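Local coordinates for protein SUMO-1 cysteine protease S273R (African swine fever virus pig/Kenya/KEN-50/1950, PDB 6LJ9) that probably acts as a cysteine protease that matures the viral pp220 and pp62 polyproteins into core-shell proteins and dampens host innate immune defences, at residues Asn151-Leu157 with Val170-Met176. Numbering follows the deposited sequence.
Sequences NTFGCVL and VAIFVDM
Strands 152-157 and 170-175 pair antiparallel (176°, axes 4.6 Å apart) as the two arms of a beta hairpin, adjacent in the mixed sheet of the Ulp1-like catalytic domain. The backbone is extended, and the register sets T152 opposite D175 and L157 opposite V170.

Two-way hydrogen bonds join the hydrogen-bonded pairs: F153 N to V174 O 2.9 Å and V174 N to F153 O 2.8 Å; C155 N to I172 O 2.9 Å and I172 N to C155 O 2.7 Å; L157 N to V170 O and V170 N to L157 O, both 2.9 Å. Beyond the strand ends, M176 N donates to N151 O at 2.7 Å. CA-H...O contacts fill the intervals, as from F173 CA to F153 O (3.2 Å).

On the face of F153, C155, L157, V170, I172 and V174, F153 CB meets V174 CB at 3.7 Å. L157, chi1 p, brings CD1 to V170 CG2 and CD2 to I172 CD1, both 3.6 Å; helix 195-208 covers I172 and V174, and C155 is disulfide-bonded to C110. On the other face, beneath helix 232-244, F173 (chi1 t) reaches across side-chain-less G154, its CZ 3.7 Å from T152 CG2.

D175 forms salt bridges with R177 and R243, while V170 packs beside H168 and N187, inferred active-site residues along with the nucleophile C232. Continuous backbone pairing thus joins a mainly apolar face to a mixed, salt-bridged one, and its V170 end borders the probable catalytic centre.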
ATOM      1  N   ASN B 151      -3.368  -8.462   0.680  1.00 19.92           N
ATOM      2  CA  ASN B 151      -4.113  -8.679  -0.555  1.00 27.40           C
ATOM      3  C   ASN B 151      -3.207  -9.058  -1.720  1.00 25.35           C
ATOM      4  O   ASN B 151      -3.659  -9.071  -2.869  1.00 25.14           O
ATOM      5  CB  ASN B 151      -4.947  -7.442  -0.906  1.00 21.61           C
ATOM      6  CG  ASN B 151      -4.127  -6.163  -0.938  1.00 28.32           C
ATOM      7  OD1 ASN B 151      -2.898  -6.194  -0.971  1.00 30.20           O
ATOM      8  ND2 ASN B 151      -4.816  -5.026  -0.937  1.00 31.71           N
ATOM      9  N   THR B 152      -1.937  -9.360  -1.452  1.00 18.14           N
ATOM     10  CA  THR B 152      -1.029  -9.895  -2.454  1.00 12.38           C
ATOM     11  C   THR B 152      -0.202 -11.010  -1.832  1.00 19.52           C
ATOM     12  O   THR B 152       0.161 -10.954  -0.654  1.00 23.63           O
ATOM     13  CB  THR B 152      -0.092  -8.823  -3.038  1.00 20.60           C
ATOM     14  OG1 THR B 152       0.485  -8.051  -1.977  1.00 23.71           O
ATOM     15  CG2 THR B 152      -0.844  -7.903  -3.985  1.00 17.90           C
ATOM     16  N   PHE B 153       0.088 -12.026  -2.641  1.00 25.60           N
ATOM     17  CA  PHE B 153       0.847 -13.192  -2.216  1.00 19.47           C
ATOM     18  C   PHE B 153       1.922 -13.484  -3.250  1.00 22.11           C
ATOM     19  O   PHE B 153       1.654 -13.462  -4.455  1.00 24.77           O
ATOM     20  CB  PHE B 153      -0.073 -14.411  -2.034  1.00 25.69           C
ATOM     21  CG  PHE B 153       0.645 -15.667  -1.629  1.00 19.69           C
ATOM     22  CD1 PHE B 153       1.102 -16.561  -2.586  1.00 26.00           C
ATOM     23  CD2 PHE B 153       0.848 -15.966  -0.293  1.00 26.20           C
ATOM     24  CE1 PHE B 153       1.758 -17.719  -2.217  1.00 24.66           C
ATOM     25  CE2 PHE B 153       1.503 -17.125   0.081  1.00 27.52           C
ATOM     26  CZ  PHE B 153       1.958 -18.002  -0.882  1.00 17.49           C
ATOM     27  N   GLY B 154       3.137 -13.753  -2.781  1.00 22.55           N
ATOM     28  CA  GLY B 154       4.245 -13.990  -3.684  1.00 14.76           C
ATOM     29  C   GLY B 154       5.150 -15.124  -3.253  1.00 22.43           C
ATOM     30  O   GLY B 154       5.449 -15.273  -2.065  1.00 26.50           O
ATOM     31  N   CYS B 155       5.599 -15.928  -4.213  1.00 22.62           N
ATOM     32  CA  CYS B 155       6.473 -17.048  -3.906  1.00 17.05           C
ATOM     33  C   CYS B 155       7.263 -17.418  -5.152  1.00 29.30           C
ATOM     34  O   CYS B 155       6.761 -17.318  -6.274  1.00 32.93           O
ATOM     35  CB  CYS B 155       5.676 -18.255  -3.397  1.00 34.31           C
ATOM     36  SG  CYS B 155       6.607 -19.345  -2.304  1.00 75.92           S
ATOM     37  N   VAL B 156       8.507 -17.837  -4.936  1.00 17.20           N
ATOM     38  CA  VAL B 156       9.386 -18.325  -5.992  1.00 16.86           C
ATOM     39  C   VAL B 156       9.762 -19.758  -5.653  1.00 23.91           C
ATOM     40  O   VAL B 156      10.218 -20.034  -4.538  1.00 27.40           O
ATOM     41  CB  VAL B 156      10.646 -17.451  -6.136  1.00 22.43           C
ATOM     42  CG1 VAL B 156      11.538 -17.985  -7.244  1.00 20.32           C
ATOM     43  CG2 VAL B 156      10.265 -16.002  -6.395  1.00 16.83           C
ATOM     44  N   LEU B 157       9.573 -20.667  -6.607  1.00 22.32           N
ATOM     45  CA  LEU B 157       9.794 -22.085  -6.369  1.00 29.72           C
ATOM     46  C   LEU B 157      10.680 -22.678  -7.456  1.00 35.73           C
ATOM     47  O   LEU B 157      10.811 -22.131  -8.554  1.00 37.54           O
ATOM     48  CB  LEU B 157       8.469 -22.856  -6.289  1.00 36.25           C
ATOM     49  CG  LEU B 157       7.525 -22.796  -7.487  1.00 43.40           C
ATOM     50  CD1 LEU B 157       7.517 -24.125  -8.228  1.00 53.59           C
ATOM     51  CD2 LEU B 157       6.128 -22.422  -7.032  1.00 44.74           C
ATOM     52  N   VAL B 170      10.619 -20.372 -10.858  1.00 24.33           N
ATOM     53  CA  VAL B 170       9.399 -19.796 -11.402  1.00 26.26           C
ATOM     54  C   VAL B 170       8.683 -19.064 -10.275  1.00 22.10           C
ATOM     55  O   VAL B 170       8.892 -19.340  -9.092  1.00 24.92           O
ATOM     56  CB  VAL B 170       8.471 -20.854 -12.041  1.00 29.24           C
ATOM     57  CG1 VAL B 170       9.174 -21.559 -13.192  1.00 25.48           C
ATOM     58  CG2 VAL B 170       8.013 -21.853 -10.998  1.00 18.95           C
ATOM     59  N   ALA B 171       7.833 -18.117 -10.656  1.00 27.26           N
ATOM     60  CA  ALA B 171       7.146 -17.259  -9.705  1.00 22.67           C
ATOM     61  C   ALA B 171       5.664 -17.605  -9.632  1.00 25.91           C
ATOM     62  O   ALA B 171       5.059 -18.040 -10.616  1.00 26.89           O
ATOM     63  CB  ALA B 171       7.312 -15.782 -10.078  1.00 17.74           C
ATOM     64  N   ILE B 172       5.089 -17.413  -8.445  1.00 20.89           N
ATOM     65  CA  ILE B 172       3.655 -17.541  -8.217  1.00 20.01           C
ATOM     66  C   ILE B 172       3.181 -16.280  -7.511  1.00 20.37           C
ATOM     67  O   ILE B 172       3.722 -15.911  -6.462  1.00 28.38           O
ATOM     68  CB  ILE B 172       3.304 -18.793  -7.386  1.00 26.41           C
ATOM     69  CG1 ILE B 172       3.405 -20.054  -8.247  1.00 35.19           C
ATOM     70  CG2 ILE B 172       1.913 -18.661  -6.775  1.00 25.86           C
ATOM     71  CD1 ILE B 172       2.768 -21.283  -7.621  1.00 46.51           C
ATOM     72  N   PHE B 173       2.180 -15.618  -8.086  1.00 19.61           N
ATOM     73  CA  PHE B 173       1.663 -14.367  -7.550  1.00 21.91           C
ATOM     74  C   PHE B 173       0.146 -14.436  -7.478  1.00 23.99           C
ATOM     75  O   PHE B 173      -0.509 -14.809  -8.456  1.00 19.03           O
ATOM     76  CB  PHE B 173       2.102 -13.175  -8.407  1.00 20.26           C
ATOM     77  CG  PHE B 173       1.832 -11.843  -7.772  1.00 14.81           C
ATOM     78  CD1 PHE B 173       2.696 -11.330  -6.819  1.00 14.89           C
ATOM     79  CD2 PHE B 173       0.715 -11.105  -8.125  1.00 18.70           C
ATOM     80  CE1 PHE B 173       2.451 -10.106  -6.230  1.00 25.27           C
ATOM     81  CE2 PHE B 173       0.464  -9.879  -7.539  1.00 14.24           C
ATOM     82  CZ  PHE B 173       1.334  -9.379  -6.590  1.00 18.20           C
ATOM     83  N   VAL B 174      -0.405 -14.081  -6.321  1.00 18.75           N
ATOM     84  CA  VAL B 174      -1.846 -14.035  -6.102  1.00 21.07           C
ATOM     85  C   VAL B 174      -2.221 -12.579  -5.876  1.00 23.54           C
ATOM     86  O   VAL B 174      -1.818 -11.971  -4.877  1.00 18.35           O
ATOM     87  CB  VAL B 174      -2.276 -14.909  -4.917  1.00 22.13           C
ATOM     88  CG1 VAL B 174      -3.774 -14.784  -4.681  1.00 27.29           C
ATOM     89  CG2 VAL B 174      -1.886 -16.359  -5.158  1.00 20.19           C
ATOM     90  N   ASP B 175      -2.987 -12.013  -6.804  1.00 24.22           N
ATOM     91  CA  ASP B 175      -3.389 -10.614  -6.743  1.00 22.03           C
ATOM     92  C   ASP B 175      -4.831 -10.551  -6.251  1.00 27.42           C
ATOM     93  O   ASP B 175      -5.756 -10.957  -6.964  1.00 23.65           O
ATOM     94  CB  ASP B 175      -3.236  -9.948  -8.108  1.00 20.61           C
ATOM     95  CG  ASP B 175      -3.417  -8.443  -8.052  1.00 26.50           C
ATOM     96  OD1 ASP B 175      -3.667  -7.905  -6.953  1.00 27.17           O
ATOM     97  OD2 ASP B 175      -3.304  -7.796  -9.114  1.00 37.33           O
HETATM   98  N   MSE B 176      -5.018 -10.050  -5.035  1.00 13.90           N
HETATM   99  CA  MSE B 176      -6.346  -9.924  -4.445  1.00 23.28           C
HETATM  100  C   MSE B 176      -6.701  -8.457  -4.217  1.00 20.16           C
HETATM  101  O   MSE B 176      -7.445  -8.123  -3.294  1.00 20.72           O
HETATM  102  CB  MSE B 176      -6.418 -10.699  -3.127  1.00 16.97           C
HETATM  103  CG  MSE B 176      -6.177 -12.194  -3.273  1.00 24.85           C
HETATM  104 SE   MSE B 176      -5.869 -13.086  -1.565  0.76 31.36          SE
HETATM  105  CE  MSE B 176      -4.084 -12.401  -1.185  1.00 27.86           C
TER